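Local coordinates for integron cassette protein (Vibrio cholerae, PDB 3G1J) that is of unknown function but is encoded by a mobile integron cassette and folds around a curved five-stranded antiparallel sheet, consistent with its family's SH3 relationship, at residues 9-14 / 81-86; 22-27 / 76-81; 40-45 / 54-59; 50-55 / 70-75. All blocks are in the same frame, centred on the assembly; numbering follows the deposited sequence.

How the contacts relate
From the N terminus, the turn at 9-14 comes first, and contact 1 closes the longest loop when it meets 81-86, between helix 77-80 and the last strand. Contact 2 lies within that span, joining 22-27 to helix 77-80; the two share His-81, and Tyr-86 of contact 1 hydrogen-bonds to Glu-78 of contact 2. Farther in, contact 3 pairs strands 39-48 and 53-60 as a hairpin. Contact 4, also within the spans of contacts 1 and 2, interleaves with contact 3: it overlaps it on Leu-54 and Ser-55 and runs on to 70-75, which leads into the helix. Contacts 1, 2 and 4 join the sheet and its neighbours to 70-86; contact 3 lies within the sheet.

Contact 1: residues 9-14 / 81-86; sequences SEYGVL and HHLDSY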
loop_
_atom_site.group_PDB
_atom_site.type_symbol
_atom_site.label_atom_id
_atom_site.label_comp_id
_atom_site.label_asym_id
_atom_site.label_seq_id
_atom_site.Cartn_x
_atom_site.Cartn_y
_atom_site.Cartn_z
ATOM N N SER A 9 -5.196 3.215 10.677
ATOM C CA SER A 9 -5.433 1.773 10.689
ATOM C C SER A 9 -6.201 1.236 9.478
ATOM O O SER A 9 -6.172 0.037 9.208
ATOM C CB SER A 9 -6.145 1.357 11.980
ATOM O OG SER A 9 -7.418 1.968 12.070
ATOM N N GLU A 10 -6.904 2.112 8.766
ATOM C CA GLU A 10 -7.634 1.710 7.568
ATOM C C GLU A 10 -7.424 2.693 6.437
ATOM O O GLU A 10 -7.389 3.903 6.648
ATOM C CB GLU A 10 -9.135 1.621 7.855
ATOM C CG GLU A 10 -9.474 0.743 9.044
ATOM C CD GLU A 10 -10.952 0.406 9.122
ATOM O OE1 GLU A 10 -11.717 0.875 8.248
ATOM O OE2 GLU A 10 -11.344 -0.329 10.059
ATOM N N TYR A 11 -7.308 2.167 5.227
ATOM C CA TYR A 11 -7.270 3.004 4.047
ATOM C C TYR A 11 -8.025 2.277 2.944
ATOM O O TYR A 11 -7.522 1.307 2.363
ATOM C CB TYR A 11 -5.831 3.308 3.610
ATOM C CG TYR A 11 -5.777 4.343 2.513
ATOM C CD1 TYR A 11 -5.625 5.688 2.809
ATOM C CD2 TYR A 11 -5.914 3.976 1.179
ATOM C CE1 TYR A 11 -5.598 6.634 1.817
ATOM C CE2 TYR A 11 -5.886 4.915 0.182
ATOM C CZ TYR A 11 -5.733 6.236 0.499
ATOM O OH TYR A 11 -5.703 7.158 -0.512
ATOM N N GLY A 12 -9.245 2.738 2.680
ATOM C CA GLY A 12 -10.121 2.053 1.751
ATOM C C GLY A 12 -10.268 0.608 2.176
ATOM O O GLY A 12 -10.556 0.329 3.343
ATOM N N VAL A 13 -10.049 -0.305 1.236
ATOM C CA VAL A 13 -10.193 -1.737 1.472
ATOM C C VAL A 13 -9.128 -2.314 2.398
ATOM O O VAL A 13 -9.307 -3.394 2.941
ATOM C CB VAL A 13 -10.198 -2.540 0.146
ATOM C CG1 VAL A 13 -8.789 -2.650 -0.436
ATOM C CG2 VAL A 13 -10.789 -3.916 0.363
ATOM N N LEU A 14 -8.036 -1.578 2.605
ATOM C CA LEU A 14 -6.941 -2.065 3.433
ATOM C C LEU A 14 -7.202 -1.816 4.920
ATOM O O LEU A 14 -7.403 -0.686 5.342
ATOM C CB LEU A 14 -5.609 -1.407 3.017
ATOM C CG LEU A 14 -5.175 -1.669 1.567
ATOM C CD1 LEU A 14 -3.929 -0.843 1.228
ATOM C CD2 LEU A 14 -4.933 -3.154 1.300
ATOM N N HIS A 81 -6.545 5.032 -5.828
ATOM C CA HIS A 81 -7.980 5.251 -6.021
ATOM C C HIS A 81 -8.750 3.992 -6.427
ATOM O O HIS A 81 -9.984 4.016 -6.512
ATOM C CB HIS A 81 -8.207 6.307 -7.106
ATOM C CG HIS A 81 -8.232 7.708 -6.587
ATOM N ND1 HIS A 81 -8.874 8.735 -7.246
ATOM C CD2 HIS A 81 -7.714 8.247 -5.460
ATOM C CE1 HIS A 81 -8.737 9.852 -6.552
ATOM N NE2 HIS A 81 -8.037 9.581 -5.463
ATOM N N HIS A 82 -8.028 2.913 -6.708
ATOM C CA HIS A 82 -8.657 1.658 -7.124
ATOM C C HIS A 82 -7.982 0.473 -6.454
ATOM O O HIS A 82 -7.583 -0.482 -7.117
ATOM C CB HIS A 82 -8.573 1.497 -8.644
ATOM C CG HIS A 82 -9.183 2.631 -9.401
ATOM N ND1 HIS A 82 -8.440 3.687 -9.886
ATOM C CD2 HIS A 82 -10.468 2.884 -9.742
ATOM C CE1 HIS A 82 -9.244 4.539 -10.499
ATOM N NE2 HIS A 82 -10.479 4.079 -10.421
ATOM N N LEU A 83 -7.851 0.525 -5.133
ATOM C CA LEU A 83 -7.070 -0.483 -4.426
ATOM C C LEU A 83 -7.583 -1.915 -4.627
ATOM O O LEU A 83 -6.805 -2.878 -4.596
ATOM C CB LEU A 83 -7.006 -0.141 -2.941
ATOM C CG LEU A 83 -6.102 1.066 -2.700
ATOM C CD1 LEU A 83 -6.252 1.575 -1.272
ATOM C CD2 LEU A 83 -4.661 0.684 -2.990
ATOM N N ASP A 84 -8.886 -2.056 -4.853
ATOM C CA ASP A 84 -9.437 -3.386 -5.082
ATOM C C ASP A 84 -9.074 -3.984 -6.448
ATOM O O ASP A 84 -9.320 -5.159 -6.687
ATOM C CB ASP A 84 -10.956 -3.428 -4.839
ATOM C CG ASP A 84 -11.703 -2.298 -5.517
ATOM O OD1 ASP A 84 -11.072 -1.395 -6.113
ATOM O OD2 ASP A 84 -12.946 -2.316 -5.441
ATOM N N SER A 85 -8.469 -3.188 -7.321
ATOM C CA SER A 85 -7.924 -3.712 -8.571
ATOM C C SER A 85 -6.566 -4.360 -8.310
ATOM O O SER A 85 -6.078 -5.126 -9.135
ATOM C CB SER A 85 -7.742 -2.594 -9.607
ATOM O OG SER A 85 -8.974 -2.075 -10.102
ATOM N N TYR A 86 -5.965 -4.036 -7.164
ATOM C CA TYR A 86 -4.576 -4.385 -6.868
ATOM C C TYR A 86 -4.429 -5.329 -5.684
ATOM O O TYR A 86 -3.542 -6.184 -5.666
ATOM C CB TYR A 86 -3.738 -3.101 -6.669
ATOM C CG TYR A 86 -3.695 -2.330 -7.948
ATOM C CD1 TYR A 86 -2.778 -2.662 -8.931
ATOM C CD2 TYR A 86 -4.627 -1.326 -8.223
ATOM C CE1 TYR A 86 -2.760 -2.015 -10.143
ATOM C CE2 TYR A 86 -4.612 -0.650 -9.436
ATOM C CZ TYR A 86 -3.679 -1.011 -10.403
ATOM O OH TYR A 86 -3.623 -0.368 -11.615
#
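Leu-83 is the bump of this contact, and the hollow that takes it is lined by three side chains of a tight turn, Tyr-11, Val-13 and Leu-14. The turn from Tyr-11 to Leu-14 is of type II', with Gly-12 at its first corner, where phi is positive, and backbone bonds between Tyr-11 and Leu-14 in both directions close it into a two-residue beta hairpin. Leu-83 holds CG anti to its carbonyl carbon (chi1 -72°) and sends CD1 farthest in. That methyl meets the rim of the Tyr-11 ring in the ring plane, 3.4 Å from Tyr-11 CD2, a tight fit, and 3.7 Å from Tyr-11 CE2. The ring stands there because CG is anti to the Tyr-11 backbone N (chi1 -171°). On another flank Leu-14 CD1 approaches Leu-83 CD1 at 4.2 Å, the two side chains crossing at about a right angle. Val-13 covers the base of the bump, its CG1 lying 4.0 Å from Leu-83 CB. The hollow is finished on the sheet side, where Tyr-11 also packs on Leu-54 and Leu-14 on Leu-56 and Phe-58. Ser-85 N and Tyr-86 N bond back within 81-86, and Tyr-86 also pairs with Val-23. No hydrogen bond spans the two segments; what passes between them is apolar side-chain contact, one buried leucine joining the turn to the approach of the last strand.

Contact 2: residues 22-27 / 76-81; sequences VVRSFR and QMEIAH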
loop_
_atom_site.group_PDB
_atom_site.type_symbol
_atom_site.label_atom_id
_atom_site.label_comp_id
_atom_site.label_asym_id
_atom_site.label_seq_id
_atom_site.Cartn_x
_atom_site.Cartn_y
_atom_site.Cartn_z
ATOM N N VAL A 22 -1.814 -9.709 -3.887
ATOM C CA VAL A 22 -1.722 -8.770 -4.998
ATOM C C VAL A 22 -2.424 -9.386 -6.207
ATOM O O VAL A 22 -2.051 -10.474 -6.640
ATOM C CB VAL A 22 -0.259 -8.445 -5.319
ATOM C CG1 VAL A 22 -0.156 -7.601 -6.583
ATOM C CG2 VAL A 22 0.376 -7.716 -4.107
ATOM N N VAL A 23 -3.460 -8.722 -6.721
ATOM C CA VAL A 23 -4.192 -9.276 -7.866
ATOM C C VAL A 23 -3.928 -8.581 -9.203
ATOM O O VAL A 23 -4.427 -9.015 -10.243
ATOM C CB VAL A 23 -5.710 -9.397 -7.616
ATOM C CG1 VAL A 23 -5.998 -10.470 -6.581
ATOM C CG2 VAL A 23 -6.309 -8.066 -7.211
ATOM N N ARG A 24 -3.146 -7.508 -9.174
ATOM C CA ARG A 24 -2.577 -6.971 -10.403
ATOM C C ARG A 24 -1.188 -6.468 -10.084
ATOM O O ARG A 24 -1.015 -5.683 -9.144
ATOM C CB ARG A 24 -3.405 -5.834 -11.006
ATOM C CG ARG A 24 -2.906 -5.449 -12.411
ATOM C CD ARG A 24 -3.501 -4.159 -12.982
ATOM N NE ARG A 24 -4.953 -4.134 -12.896
ATOM C CZ ARG A 24 -5.725 -3.320 -13.605
ATOM N NH1 ARG A 24 -5.186 -2.494 -14.499
ATOM N NH2 ARG A 24 -7.041 -3.355 -13.432
ATOM N N SER A 25 -0.195 -6.924 -10.838
ATOM C CA SER A 25 1.171 -6.455 -10.594
ATOM C C SER A 25 1.178 -4.943 -10.776
ATOM O O SER A 25 0.467 -4.411 -11.628
ATOM C CB SER A 25 2.183 -7.116 -11.540
ATOM O OG SER A 25 2.184 -8.531 -11.418
ATOM N N PHE A 26 1.969 -4.244 -9.973
ATOM C CA PHE A 26 2.075 -2.802 -10.121
ATOM C C PHE A 26 3.423 -2.308 -9.613
ATOM O O PHE A 26 4.096 -2.993 -8.828
ATOM C CB PHE A 26 0.942 -2.102 -9.365
ATOM C CG PHE A 26 1.061 -2.198 -7.861
ATOM C CD1 PHE A 26 0.461 -3.237 -7.169
ATOM C CD2 PHE A 26 1.776 -1.249 -7.145
ATOM C CE1 PHE A 26 0.565 -3.325 -5.785
ATOM C CE2 PHE A 26 1.890 -1.338 -5.763
ATOM C CZ PHE A 26 1.280 -2.380 -5.085
ATOM N N ARG A 27 3.806 -1.118 -10.072
ATOM C CA ARG A 27 5.051 -0.481 -9.653
ATOM C C ARG A 27 4.708 0.757 -8.858
ATOM O O ARG A 27 3.808 1.517 -9.231
ATOM C CB ARG A 27 5.906 -0.084 -10.864
ATOM C CG ARG A 27 6.349 -1.256 -11.715
ATOM C CD ARG A 27 7.601 -0.959 -12.547
ATOM N NE ARG A 27 8.111 -2.207 -13.112
ATOM C CZ ARG A 27 9.133 -2.899 -12.616
ATOM N NH1 ARG A 27 9.790 -2.454 -11.553
ATOM N NH2 ARG A 27 9.510 -4.034 -13.194
ATOM N N GLN A 76 0.477 7.710 -9.477
ATOM C CA GLN A 76 -0.168 6.508 -8.956
ATOM C C GLN A 76 -1.564 6.681 -8.351
ATOM O O GLN A 76 -1.985 5.833 -7.557
ATOM C CB GLN A 76 0.738 5.770 -7.959
ATOM C CG GLN A 76 2.013 5.213 -8.562
ATOM C CD GLN A 76 3.112 6.255 -8.644
ATOM O OE1 GLN A 76 3.264 7.073 -7.746
ATOM N NE2 GLN A 76 3.890 6.223 -9.724
HETATM N N MSE A 77 -2.280 7.753 -8.712
HETATM C CA MSE A 77 -3.679 7.873 -8.287
HETATM C C MSE A 77 -4.431 6.621 -8.724
HETATM O O MSE A 77 -5.280 6.120 -7.998
HETATM C CB MSE A 77 -4.368 9.136 -8.853
HETATM C CG MSE A 77 -5.871 9.319 -8.438
HETATM SE SE MSE A 77 -6.699 10.980 -9.102
HETATM C CE MSE A 77 -5.053 11.636 -9.622
ATOM N N GLU A 78 -4.111 6.122 -9.916
ATOM C CA GLU A 78 -4.725 4.892 -10.427
ATOM C C GLU A 78 -4.736 3.783 -9.379
ATOM O O GLU A 78 -5.741 3.094 -9.201
ATOM C CB GLU A 78 -4.021 4.415 -11.707
ATOM C CG GLU A 78 -4.092 2.892 -11.959
ATOM C CD GLU A 78 -5.497 2.376 -12.246
ATOM O OE1 GLU A 78 -6.387 3.190 -12.560
ATOM O OE2 GLU A 78 -5.707 1.144 -12.165
ATOM N N ILE A 79 -3.626 3.617 -8.667
ATOM C CA ILE A 79 -3.533 2.542 -7.687
ATOM C C ILE A 79 -4.242 2.916 -6.396
ATOM O O ILE A 79 -5.067 2.157 -5.885
ATOM C CB ILE A 79 -2.064 2.160 -7.401
ATOM C CG1 ILE A 79 -1.434 1.545 -8.653
ATOM C CG2 ILE A 79 -1.979 1.175 -6.246
ATOM C CD1 ILE A 79 0.068 1.705 -8.709
ATOM N N ALA A 80 -3.917 4.097 -5.881
ATOM C CA ALA A 80 -4.472 4.587 -4.622
ATOM C C ALA A 80 -6.002 4.693 -4.658
ATOM O O ALA A 80 -6.669 4.461 -3.646
ATOM C CB ALA A 80 -3.845 5.944 -4.282
ATOM N N HIS A 81 -6.545 5.032 -5.828
ATOM C CA HIS A 81 -7.980 5.251 -6.021
ATOM C C HIS A 81 -8.750 3.992 -6.427
ATOM O O HIS A 81 -9.984 4.016 -6.512
ATOM C CB HIS A 81 -8.207 6.307 -7.106
ATOM C CG HIS A 81 -8.232 7.708 -6.587
ATOM N ND1 HIS A 81 -8.874 8.735 -7.246
ATOM C CD2 HIS A 81 -7.714 8.247 -5.460
ATOM C CE1 HIS A 81 -8.737 9.852 -6.552
ATOM N NE2 HIS A 81 -8.037 9.581 -5.463
#
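Arg-24 is the first residue of 22-27 to reach the helix, its side chain running out extended before bending at chi3 (-50°). This brings NH1 to 4.4 Å from Glu-78 OE2, but the oxygen lies over a face of the guanidinium and no N-H points at it; the same oxygen hydrogen-bonds to the hydroxyl of Tyr-86. Next along the segment, Phe-26 turns its ring inward with CG in the crowded position between backbone N and carbonyl carbon (chi1 70°). Ile-79 crosses it at about a right angle and offers the tip of its longer branch: Ile-79 CD1 sits 3.8 Å from Phe-26 CD2 and 4.0 Å from Phe-26 CB, while Tyr-34 stacks on the ring. At Arg-27 the backbone does the touching. Arg-27 O lies 3.8 Å from Ile-79 CD1 and 4.2 Å from Gln-76 CG, whereas the guanidinium leads away to Asn-31 O. Gln-76 occupies the N-cap position of the short helix; its carbonyl O receives both Ile-79 N and Ala-80 N, and its side-chain OE1 takes the N-H of Cys-70. The helix thus meets strand 26-27 chiefly through one isoleucine methyl against a buried ring. The charges at the outer side probably attract only loosely, since Glu-78 has its directed bond with Tyr-86 and no hydrogen bond joins the two segments.

Contact 3: residues 40-45 / 54-59; sequences MRFLGS and LSLFFD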
loop_
_atom_site.group_PDB
_atom_site.type_symbol
_atom_site.label_atom_id
_atom_site.label_comp_id
_atom_site.label_asym_id
_atom_site.label_seq_id
_atom_site.Cartn_x
_atom_site.Cartn_y
_atom_site.Cartn_z
HETATM N N MSE A 40 0.710 -10.097 1.515
HETATM C CA MSE A 40 1.289 -9.206 2.528
HETATM C C MSE A 40 0.237 -8.838 3.560
HETATM O O MSE A 40 -0.943 -8.720 3.229
HETATM C CB MSE A 40 1.778 -7.904 1.875
HETATM C CG MSE A 40 2.633 -8.092 0.646
HETATM SE SE MSE A 40 3.603 -6.487 0.136
HETATM C CE MSE A 40 2.079 -5.319 -0.513
ATOM N N ARG A 41 0.656 -8.610 4.805
ATOM C CA ARG A 41 -0.274 -8.137 5.834
ATOM C C ARG A 41 -0.240 -6.605 5.960
ATOM O O ARG A 41 0.835 -6.017 6.109
ATOM C CB ARG A 41 0.031 -8.793 7.187
ATOM C CG ARG A 41 -0.825 -8.270 8.341
ATOM C CD ARG A 41 -0.763 -9.179 9.564
ATOM N NE ARG A 41 0.609 -9.553 9.879
ATOM C CZ ARG A 41 1.445 -8.796 10.582
ATOM N NH1 ARG A 41 1.046 -7.621 11.047
ATOM N NH2 ARG A 41 2.680 -9.215 10.819
ATOM N N PHE A 42 -1.400 -5.960 5.899
ATOM C CA PHE A 42 -1.445 -4.498 6.022
ATOM C C PHE A 42 -1.126 -4.045 7.450
ATOM O O PHE A 42 -1.676 -4.567 8.419
ATOM C CB PHE A 42 -2.806 -3.940 5.585
ATOM C CG PHE A 42 -2.858 -2.434 5.488
ATOM C CD1 PHE A 42 -1.947 -1.743 4.695
ATOM C CD2 PHE A 42 -3.838 -1.706 6.159
ATOM C CE1 PHE A 42 -2.011 -0.355 4.582
ATOM C CE2 PHE A 42 -3.899 -0.327 6.062
ATOM C CZ PHE A 42 -2.986 0.357 5.265
ATOM N N LEU A 43 -0.246 -3.061 7.571
ATOM C CA LEU A 43 0.121 -2.505 8.870
ATOM C C LEU A 43 -0.531 -1.145 9.132
ATOM O O LEU A 43 -0.785 -0.780 10.280
ATOM C CB LEU A 43 1.640 -2.356 8.958
ATOM C CG LEU A 43 2.472 -3.603 8.670
ATOM C CD1 LEU A 43 3.933 -3.241 8.839
ATOM C CD2 LEU A 43 2.077 -4.766 9.585
ATOM N N GLY A 44 -0.763 -0.377 8.071
ATOM C CA GLY A 44 -1.375 0.939 8.201
ATOM C C GLY A 44 -0.833 1.906 7.165
ATOM O O GLY A 44 0.099 1.569 6.443
ATOM N N SER A 45 -1.391 3.113 7.109
ATOM C CA SER A 45 -1.007 4.076 6.096
ATOM C C SER A 45 -0.709 5.455 6.684
ATOM O O SER A 45 -1.108 5.780 7.806
ATOM C CB SER A 45 -2.140 4.220 5.084
ATOM O OG SER A 45 -3.275 4.828 5.691
ATOM N N LEU A 54 1.304 9.079 -0.431
ATOM C CA LEU A 54 0.654 8.030 0.343
ATOM C C LEU A 54 1.604 6.865 0.618
ATOM O O LEU A 54 2.145 6.253 -0.301
ATOM C CB LEU A 54 -0.596 7.523 -0.396
ATOM C CG LEU A 54 -1.389 6.393 0.268
ATOM C CD1 LEU A 54 -1.985 6.843 1.604
ATOM C CD2 LEU A 54 -2.479 5.865 -0.665
ATOM N N SER A 55 1.801 6.543 1.889
ATOM C CA SER A 55 2.594 5.377 2.234
ATOM C C SER A 55 1.683 4.262 2.714
ATOM O O SER A 55 0.894 4.457 3.641
ATOM C CB SER A 55 3.601 5.727 3.328
ATOM O OG SER A 55 4.611 6.556 2.794
ATOM N N LEU A 56 1.806 3.094 2.098
ATOM C CA LEU A 56 1.087 1.920 2.560
ATOM C C LEU A 56 2.105 0.938 3.129
ATOM O O LEU A 56 2.933 0.410 2.397
ATOM C CB LEU A 56 0.311 1.276 1.407
ATOM C CG LEU A 56 -0.682 2.143 0.627
ATOM C CD1 LEU A 56 -1.339 1.331 -0.508
ATOM C CD2 LEU A 56 -1.729 2.788 1.544
ATOM N N PHE A 57 2.060 0.711 4.441
ATOM C CA PHE A 57 3.010 -0.191 5.082
ATOM C C PHE A 57 2.467 -1.613 5.194
ATOM O O PHE A 57 1.335 -1.836 5.622
ATOM C CB PHE A 57 3.395 0.323 6.471
ATOM C CG PHE A 57 4.149 1.617 6.447
ATOM C CD1 PHE A 57 3.472 2.825 6.495
ATOM C CD2 PHE A 57 5.535 1.625 6.372
ATOM C CE1 PHE A 57 4.166 4.027 6.479
ATOM C CE2 PHE A 57 6.244 2.821 6.358
ATOM C CZ PHE A 57 5.560 4.021 6.408
ATOM N N PHE A 58 3.294 -2.577 4.812
ATOM C CA PHE A 58 2.888 -3.969 4.810
ATOM C C PHE A 58 3.989 -4.797 5.448
ATOM O O PHE A 58 5.156 -4.416 5.424
ATOM C CB PHE A 58 2.689 -4.488 3.377
ATOM C CG PHE A 58 1.405 -4.035 2.711
ATOM C CD1 PHE A 58 1.359 -2.842 2.005
ATOM C CD2 PHE A 58 0.262 -4.832 2.746
ATOM C CE1 PHE A 58 0.184 -2.416 1.382
ATOM C CE2 PHE A 58 -0.916 -4.416 2.116
ATOM C CZ PHE A 58 -0.948 -3.205 1.429
ATOM N N ASP A 59 3.615 -5.939 6.007
ATOM C CA ASP A 59 4.602 -6.959 6.344
ATOM C C ASP A 59 4.644 -7.987 5.221
ATOM O O ASP A 59 3.602 -8.460 4.777
ATOM C CB ASP A 59 4.251 -7.652 7.662
ATOM C CG ASP A 59 5.212 -8.774 8.003
ATOM O OD1 ASP A 59 6.160 -8.531 8.781
ATOM O OD2 ASP A 59 5.027 -9.902 7.496
#
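Four backbone hydrogen bonds hold strands 40-45 and 54-59 antiparallel. Arg-41 and Asp-59 form a hydrogen-bonded pair, Arg-41 N giving to Asp-59 O at 2.9 Å and Asp-59 N to Arg-41 O at 2.8 Å, both in the carbonyl plane. Beyond Phe-42 a classic beta bulge sets Leu-43 and Gly-44 together against Phe-57: Leu-43 N reaches Phe-57 O at 2.8 Å from above the carbonyl plane, and Phe-57 N meets Gly-44 O at 2.9 Å almost along the C=O axis. Gly-44's backbone angles call for glycine. Asp-59 CB lies over one face of the Arg-41 guanidinium, with Arg-41 NH2 4.1 Å from Asp-59 OD1, charges near but no N-H pointing at the oxygen, while Asp-59 OD2 accepts from Gly-62 N. On the face carrying Phe-42, Ser-45, Leu-56 and Phe-58, the Phe-58 ring is sandwiched. The selenomethionine Met-40 sets CE over one side, 3.6 Å from the Phe-58 centroid (CH-pi), its SE obliquely placed as a Met-aromatic contact; over the opposite side comes Phe-42 CD1, the rings tilted 58° apart. Leu-43 CB packs 4.1 Å from Phe-57 CB. Directed bonds thus fix register and bulge; apolar groups pack both faces.

Contact 4: residues 50-55 / 70-75; sequences YESGLS and CVRPEF
Ser-52 and Val-71 carry most of this contact, and one bond joins them: Val-71 N gives its hydrogen to Ser-52 O at 2.8 Å, nearly straight (169°) and in the carbonyl plane. Ser-52 has left-handed backbone angles and opens a G1 beta bulge with Gly-53 against the end of strand 39-48. Its OG, anti to the carbonyl carbon, bonds to a water at 2.9 Å; the same water accepts from Arg-72 NH1 at 2.7 Å. Alongside, Arg-72 CG lies 4.0 Å from Ser-52 CB, and Arg-72 NE forms a salt bridge with Glu-74 OE2 at 2.8 Å. Val-71, the centre of an inverse gamma turn, points CG2 at Leu-54 CB, 3.7 Å away. Cys-70 brings its CA to 3.3 Å from Ser-52 O, a CA-H...O contact beside the main bond. The contact thus continues the pairing of strands 53-60 and 63-70 to their end, where Leu-54 and Val-71 both pack on Phe-47 of strand 39-48 and on Ala-80 of helix 77-80.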
loop_
_atom_site.group_PDB
_atom_site.type_symbol
_atom_site.label_atom_id
_atom_site.label_comp_id
_atom_site.label_asym_id
_atom_site.label_seq_id
_atom_site.Cartn_x
_atom_site.Cartn_y
_atom_site.Cartn_z
ATOM N N TYR A 50 0.830 17.551 1.128
ATOM C CA TYR A 50 1.649 18.431 0.309
ATOM C C TYR A 50 2.187 17.710 -0.927
ATOM O O TYR A 50 1.997 18.166 -2.055
ATOM C CB TYR A 50 2.794 19.015 1.137
ATOM C CG TYR A 50 3.540 20.127 0.446
ATOM C CD1 TYR A 50 2.920 21.339 0.173
ATOM C CD2 TYR A 50 4.866 19.969 0.069
ATOM C CE1 TYR A 50 3.598 22.361 -0.461
ATOM C CE2 TYR A 50 5.554 20.986 -0.565
ATOM C CZ TYR A 50 4.915 22.179 -0.828
ATOM O OH TYR A 50 5.596 23.194 -1.459
ATOM N N GLU A 51 2.843 16.575 -0.710
ATOM C CA GLU A 51 3.457 15.813 -1.792
ATOM C C GLU A 51 2.471 14.853 -2.459
ATOM O O GLU A 51 2.815 14.165 -3.421
ATOM C CB GLU A 51 4.638 15.008 -1.250
ATOM C CG GLU A 51 5.453 15.726 -0.191
ATOM C CD GLU A 51 6.086 14.762 0.794
ATOM O OE1 GLU A 51 5.628 13.600 0.862
ATOM O OE2 GLU A 51 7.033 15.165 1.503
ATOM N N SER A 52 1.245 14.817 -1.951
ATOM C CA SER A 52 0.306 13.769 -2.322
ATOM C C SER A 52 0.988 12.418 -2.119
ATOM O O SER A 52 0.844 11.501 -2.929
ATOM C CB SER A 52 -0.159 13.937 -3.771
ATOM O OG SER A 52 -1.200 14.897 -3.869
ATOM N N GLY A 53 1.742 12.309 -1.028
ATOM C CA GLY A 53 2.545 11.128 -0.767
ATOM C C GLY A 53 1.868 10.132 0.154
ATOM O O GLY A 53 1.846 10.311 1.378
ATOM N N LEU A 54 1.304 9.079 -0.431
ATOM C CA LEU A 54 0.654 8.030 0.343
ATOM C C LEU A 54 1.604 6.865 0.618
ATOM O O LEU A 54 2.145 6.253 -0.301
ATOM C CB LEU A 54 -0.596 7.523 -0.396
ATOM C CG LEU A 54 -1.389 6.393 0.268
ATOM C CD1 LEU A 54 -1.985 6.843 1.604
ATOM C CD2 LEU A 54 -2.479 5.865 -0.665
ATOM N N SER A 55 1.801 6.543 1.889
ATOM C CA SER A 55 2.594 5.377 2.234
ATOM C C SER A 55 1.683 4.262 2.714
ATOM O O SER A 55 0.894 4.457 3.641
ATOM C CB SER A 55 3.601 5.727 3.328
ATOM O OG SER A 55 4.611 6.556 2.794
ATOM N N CYS A 70 2.460 8.230 -5.202
ATOM C CA CYS A 70 2.131 9.640 -5.384
ATOM C C CYS A 70 0.727 9.730 -5.964
ATOM O O CYS A 70 0.491 9.301 -7.101
ATOM C CB CYS A 70 3.119 10.313 -6.329
ATOM S SG CYS A 70 2.679 12.042 -6.705
ATOM N N VAL A 71 -0.205 10.269 -5.185
ATOM C CA VAL A 71 -1.616 10.247 -5.565
ATOM C C VAL A 71 -1.960 11.405 -6.497
ATOM O O VAL A 71 -2.639 12.368 -6.124
ATOM C CB VAL A 71 -2.547 10.237 -4.338
ATOM C CG1 VAL A 71 -3.978 9.957 -4.763
ATOM C CG2 VAL A 71 -2.083 9.194 -3.340
ATOM N N ARG A 72 -1.453 11.297 -7.716
ATOM C CA ARG A 72 -1.731 12.255 -8.765
ATOM C C ARG A 72 -1.987 11.462 -10.034
ATOM O O ARG A 72 -1.470 10.353 -10.184
ATOM C CB ARG A 72 -0.557 13.218 -8.948
ATOM C CG ARG A 72 -0.406 14.209 -7.800
ATOM C CD ARG A 72 0.686 15.222 -8.089
ATOM N NE ARG A 72 0.448 15.934 -9.343
ATOM C CZ ARG A 72 -0.329 17.007 -9.463
ATOM N NH1 ARG A 72 -0.952 17.504 -8.400
ATOM N NH2 ARG A 72 -0.486 17.584 -10.649
ATOM N N PRO A 73 -2.783 12.030 -10.951
ATOM C CA PRO A 73 -3.239 11.295 -12.139
ATOM C C PRO A 73 -2.087 10.738 -12.957
ATOM O O PRO A 73 -2.180 9.621 -13.483
ATOM C CB PRO A 73 -3.972 12.362 -12.963
ATOM C CG PRO A 73 -4.230 13.496 -12.043
ATOM C CD PRO A 73 -3.159 13.454 -10.991
ATOM N N GLU A 74 -1.017 11.514 -13.066
ATOM C CA GLU A 74 0.097 11.149 -13.933
ATOM C C GLU A 74 1.040 10.157 -13.266
ATOM O O GLU A 74 1.927 9.600 -13.915
ATOM C CB GLU A 74 0.859 12.397 -14.395
ATOM C CG GLU A 74 1.610 13.122 -13.295
ATOM C CD GLU A 74 0.725 14.045 -12.474
ATOM O OE1 GLU A 74 -0.510 13.845 -12.446
ATOM O OE2 GLU A 74 1.270 14.967 -11.839
ATOM N N PHE A 75 0.834 9.924 -11.970
ATOM C CA PHE A 75 1.655 8.973 -11.231
ATOM C C PHE A 75 0.856 7.751 -10.752
ATOM O O PHE A 75 0.561 6.853 -11.555
ATOM C CB PHE A 75 2.404 9.663 -10.085
ATOM C CG PHE A 75 3.567 10.504 -10.546
ATOM C CD1 PHE A 75 4.661 9.916 -11.157
ATOM C CD2 PHE A 75 3.570 11.876 -10.356
ATOM C CE1 PHE A 75 5.736 10.687 -11.582
ATOM C CE2 PHE A 75 4.640 12.651 -10.776
ATOM C CZ PHE A 75 5.723 12.056 -11.389
HETATM O O HOH W 1 -0.455 16.960 -5.787
#